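Local coordinates for cobalamin biosynthesis protein CobN (Mycobacterium tuberculosis, PDB 7C6O) that is the large catalytic subunit of cobaltochelatase, which probably inserts cobalt into the corrin ring during cobalamin biosynthesis, at residues A[453-458]-A[531-536]. Sequence-based numbering, arbitrary orientation.
Sequences KEYRDW and HYLAAY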
ATOM      1  N   LYS A 453     -35.935   2.529  13.111  1.00 24.41           N
ATOM      2  CA  LYS A 453     -36.255   3.937  12.901  1.00 26.80           C
ATOM      3  C   LYS A 453     -35.003   4.802  12.963  1.00 24.85           C
ATOM      4  O   LYS A 453     -34.776   5.651  12.093  1.00 23.32           O
ATOM      5  CB  LYS A 453     -37.284   4.392  13.937  1.00 30.38           C
ATOM      6  CG  LYS A 453     -37.604   5.876  13.905  1.00 33.82           C
ATOM      7  CD  LYS A 453     -38.113   6.308  12.540  1.00 38.13           C
ATOM      8  CE  LYS A 453     -38.824   7.649  12.622  1.00 43.15           C
ATOM      9  NZ  LYS A 453     -38.012   8.658  13.356  1.00 45.31           N
ATOM     10  N   GLU A 454     -34.174   4.604  13.992  1.00 24.17           N
ATOM     11  CA  GLU A 454     -32.955   5.397  14.109  1.00 23.76           C
ATOM     12  C   GLU A 454     -31.978   5.072  12.987  1.00 18.78           C
ATOM     13  O   GLU A 454     -31.292   5.965  12.479  1.00 19.74           O
ATOM     14  CB  GLU A 454     -32.301   5.166  15.471  1.00 26.82           C
ATOM     15  CG  GLU A 454     -33.166   5.569  16.650  1.00 32.39           C
ATOM     16  CD  GLU A 454     -32.404   5.536  17.958  1.00 37.04           C
ATOM     17  OE1 GLU A 454     -31.210   5.896  17.956  1.00 38.78           O
ATOM     18  OE2 GLU A 454     -32.997   5.144  18.984  1.00 41.16           O
ATOM     19  N   TYR A 455     -31.898   3.799  12.592  1.00 16.92           N
ATOM     20  CA  TYR A 455     -31.027   3.437  11.481  1.00 17.63           C
ATOM     21  C   TYR A 455     -31.475   4.123  10.198  1.00 17.25           C
ATOM     22  O   TYR A 455     -30.659   4.694   9.466  1.00 17.52           O
ATOM     23  CB  TYR A 455     -30.990   1.920  11.290  1.00 16.81           C
ATOM     24  CG  TYR A 455     -30.215   1.540  10.050  1.00 18.83           C
ATOM     25  CD1 TYR A 455     -28.827   1.543  10.052  1.00 18.75           C
ATOM     26  CD2 TYR A 455     -30.870   1.227   8.864  1.00 18.76           C
ATOM     27  CE1 TYR A 455     -28.108   1.224   8.916  1.00 18.27           C
ATOM     28  CE2 TYR A 455     -30.159   0.907   7.720  1.00 16.52           C
ATOM     29  CZ  TYR A 455     -28.779   0.905   7.754  1.00 15.69           C
ATOM     30  OH  TYR A 455     -28.060   0.589   6.622  1.00 16.54           O
ATOM     31  N   ARG A 456     -32.779   4.074   9.909  1.00 17.69           N
ATOM     32  CA  ARG A 456     -33.295   4.705   8.698  1.00 20.36           C
ATOM     33  C   ARG A 456     -33.072   6.212   8.719  1.00 18.92           C
ATOM     34  O   ARG A 456     -32.771   6.814   7.683  1.00 18.69           O
ATOM     35  CB  ARG A 456     -34.782   4.387   8.534  1.00 23.88           C
ATOM     36  CG  ARG A 456     -35.376   4.879   7.224  1.00 24.95           C
ATOM     37  CD  ARG A 456     -36.858   4.575   7.151  1.00 24.84           C
ATOM     38  NE  ARG A 456     -37.640   5.435   8.033  1.00 25.53           N
ATOM     39  CZ  ARG A 456     -38.743   5.044   8.663  1.00 31.80           C
ATOM     40  NH1 ARG A 456     -39.180   3.799   8.519  1.00 33.65           N
ATOM     41  NH2 ARG A 456     -39.402   5.891   9.443  1.00 35.20           N
ATOM     42  N   ASP A 457     -33.218   6.840   9.891  1.00 21.62           N
ATOM     43  CA  ASP A 457     -32.978   8.277   9.987  1.00 22.43           C
ATOM     44  C   ASP A 457     -31.549   8.628   9.589  1.00 22.94           C
ATOM     45  O   ASP A 457     -31.317   9.640   8.918  1.00 22.49           O
ATOM     46  CB  ASP A 457     -33.280   8.774  11.403  1.00 25.50           C
ATOM     47  CG  ASP A 457     -34.772   8.847  11.696  1.00 30.25           C
ATOM     48  OD1 ASP A 457     -35.578   8.849  10.739  1.00 28.44           O
ATOM     49  OD2 ASP A 457     -35.137   8.912  12.890  1.00 29.11           O
ATOM     50  N   TRP A 458     -30.574   7.802   9.986  1.00 20.00           N
ATOM     51  CA  TRP A 458     -29.204   8.030   9.535  1.00 18.36           C
ATOM     52  C   TRP A 458     -29.038   7.643   8.072  1.00 17.59           C
ATOM     53  O   TRP A 458     -28.418   8.375   7.293  1.00 18.76           O
ATOM     54  CB  TRP A 458     -28.202   7.249  10.390  1.00 16.34           C
ATOM     55  CG  TRP A 458     -26.865   7.164   9.700  1.00 15.50           C
ATOM     56  CD1 TRP A 458     -25.902   8.128   9.663  1.00 16.41           C
ATOM     57  CD2 TRP A 458     -26.373   6.075   8.908  1.00 17.96           C
ATOM     58  NE1 TRP A 458     -24.830   7.701   8.913  1.00 17.53           N
ATOM     59  CE2 TRP A 458     -25.096   6.445   8.436  1.00 17.73           C
ATOM     60  CE3 TRP A 458     -26.883   4.819   8.559  1.00 19.36           C
ATOM     61  CZ2 TRP A 458     -24.321   5.605   7.636  1.00 16.47           C
ATOM     62  CZ3 TRP A 458     -26.112   3.986   7.763  1.00 19.32           C
ATOM     63  CH2 TRP A 458     -24.844   4.384   7.311  1.00 17.82           C
ATOM     64  N   HIS A 531     -26.586  -4.305   8.064  1.00 16.74           N
ATOM     65  CA  HIS A 531     -25.971  -4.758   9.308  1.00 19.54           C
ATOM     66  C   HIS A 531     -24.537  -4.254   9.427  1.00 18.01           C
ATOM     67  O   HIS A 531     -24.116  -3.809  10.502  1.00 17.87           O
ATOM     68  CB  HIS A 531     -26.016  -6.284   9.386  1.00 18.57           C
ATOM     69  CG  HIS A 531     -25.345  -6.847  10.599  1.00 24.22           C
ATOM     70  ND1 HIS A 531     -24.082  -7.394  10.564  1.00 25.81           N
ATOM     71  CD2 HIS A 531     -25.762  -6.941  11.884  1.00 25.09           C
ATOM     72  CE1 HIS A 531     -23.749  -7.806  11.774  1.00 27.19           C
ATOM     73  NE2 HIS A 531     -24.751  -7.542  12.594  1.00 25.73           N
ATOM     74  N   TYR A 532     -23.776  -4.312   8.332  1.00 16.01           N
ATOM     75  CA  TYR A 532     -22.414  -3.787   8.335  1.00 15.20           C
ATOM     76  C   TYR A 532     -22.405  -2.308   8.702  1.00 14.91           C
ATOM     77  O   TYR A 532     -21.631  -1.872   9.562  1.00 15.37           O
ATOM     78  CB  TYR A 532     -21.770  -4.011   6.963  1.00 12.64           C
ATOM     79  CG  TYR A 532     -20.283  -3.732   6.907  1.00 15.61           C
ATOM     80  CD1 TYR A 532     -19.798  -2.428   6.895  1.00 15.62           C
ATOM     81  CD2 TYR A 532     -19.364  -4.771   6.851  1.00 15.57           C
ATOM     82  CE1 TYR A 532     -18.447  -2.168   6.843  1.00 18.28           C
ATOM     83  CE2 TYR A 532     -18.002  -4.519   6.797  1.00 15.30           C
ATOM     84  CZ  TYR A 532     -17.551  -3.216   6.792  1.00 18.73           C
ATOM     85  OH  TYR A 532     -16.201  -2.954   6.740  1.00 18.36           O
ATOM     86  N   LEU A 533     -23.265  -1.518   8.055  1.00 14.65           N
ATOM     87  CA  LEU A 533     -23.306  -0.086   8.330  1.00 16.48           C
ATOM     88  C   LEU A 533     -23.799   0.194   9.744  1.00 17.11           C
ATOM     89  O   LEU A 533     -23.247   1.054  10.439  1.00 18.03           O
ATOM     90  CB  LEU A 533     -24.189   0.619   7.301  1.00 16.94           C
ATOM     91  CG  LEU A 533     -23.707   0.539   5.851  1.00 18.90           C
ATOM     92  CD1 LEU A 533     -24.779   1.046   4.897  1.00 19.28           C
ATOM     93  CD2 LEU A 533     -22.419   1.324   5.674  1.00 18.35           C
ATOM     94  N   ALA A 534     -24.835  -0.526  10.189  1.00 17.48           N
ATOM     95  CA  ALA A 534     -25.366  -0.308  11.531  1.00 18.83           C
ATOM     96  C   ALA A 534     -24.308  -0.565  12.598  1.00 19.60           C
ATOM     97  O   ALA A 534     -24.211   0.184  13.578  1.00 18.58           O
ATOM     98  CB  ALA A 534     -26.586  -1.196  11.767  1.00 16.04           C
ATOM     99  N   ALA A 535     -23.505  -1.617  12.421  1.00 18.35           N
ATOM    100  CA  ALA A 535     -22.506  -1.963  13.425  1.00 17.19           C
ATOM    101  C   ALA A 535     -21.473  -0.853  13.583  1.00 17.46           C
ATOM    102  O   ALA A 535     -21.139  -0.457  14.706  1.00 18.01           O
ATOM    103  CB  ALA A 535     -21.832  -3.284  13.058  1.00 14.16           C
ATOM    104  N   TYR A 536     -20.953  -0.334  12.468  1.00 15.43           N
ATOM    105  CA  TYR A 536     -19.971   0.741  12.565  1.00 14.53           C
ATOM    106  C   TYR A 536     -20.609   2.033  13.053  1.00 16.61           C
ATOM    107  O   TYR A 536     -20.000   2.778  13.831  1.00 17.49           O
ATOM    108  CB  TYR A 536     -19.273   0.957  11.219  1.00 15.26           C
ATOM    109  CG  TYR A 536     -18.020   0.131  11.093  1.00 14.90           C
ATOM    110  CD1 TYR A 536     -16.839   0.536  11.701  1.00 16.19           C
ATOM    111  CD2 TYR A 536     -18.021  -1.068  10.396  1.00 15.33           C
ATOM    112  CE1 TYR A 536     -15.688  -0.224  11.606  1.00 15.72           C
ATOM    113  CE2 TYR A 536     -16.874  -1.836  10.294  1.00 17.62           C
ATOM    114  CZ  TYR A 536     -15.712  -1.408  10.902  1.00 19.48           C
ATOM    115  OH  TYR A 536     -14.569  -2.165  10.806  1.00 21.11           O
TER
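Tyr455 packs on Leu533 and Ala534, and Trp458 on Leu533, so that two aromatic side chains bridge a pair of short helices. The segment axes come no closer than 11.1 Å and run nearly perpendicular, at 94°, while the backbones come nearest at Tyr455 CA and Ala534 CA, 6.8 Å apart. On Tyr455, CD1 rests 3.9 Å from the Ala534 methyl CB, while Leu533 CB approaches the phenol rim, close to the ring plane. Leu533 is shared: its CD1 sits 3.7 Å from Tyr455 OH, and its CB meets the far end of the indole, 3.8 Å from Trp458 CH2. With CG anti to the backbone N (174° for Tyr455, and likewise in Trp458), each ring extends from its helix toward 531-536. No hydrogen bond links the two segments, but the phenol is held at its polar end, where Tyr455 OH is hydrogen-bonded to His530 ND1 just ahead of 531-536; the Tyr455 and His530 ring planes are about 90° apart. Ile493 of strand 492-500 packs against both Tyr455 and Ala534, and Pro477 lies on Tyr455. This is a near-orthogonal helix pair packed against a mixed beta-sheet, helix 452-459 directly following strand 448-451, which pairs antiparallel with 492-500.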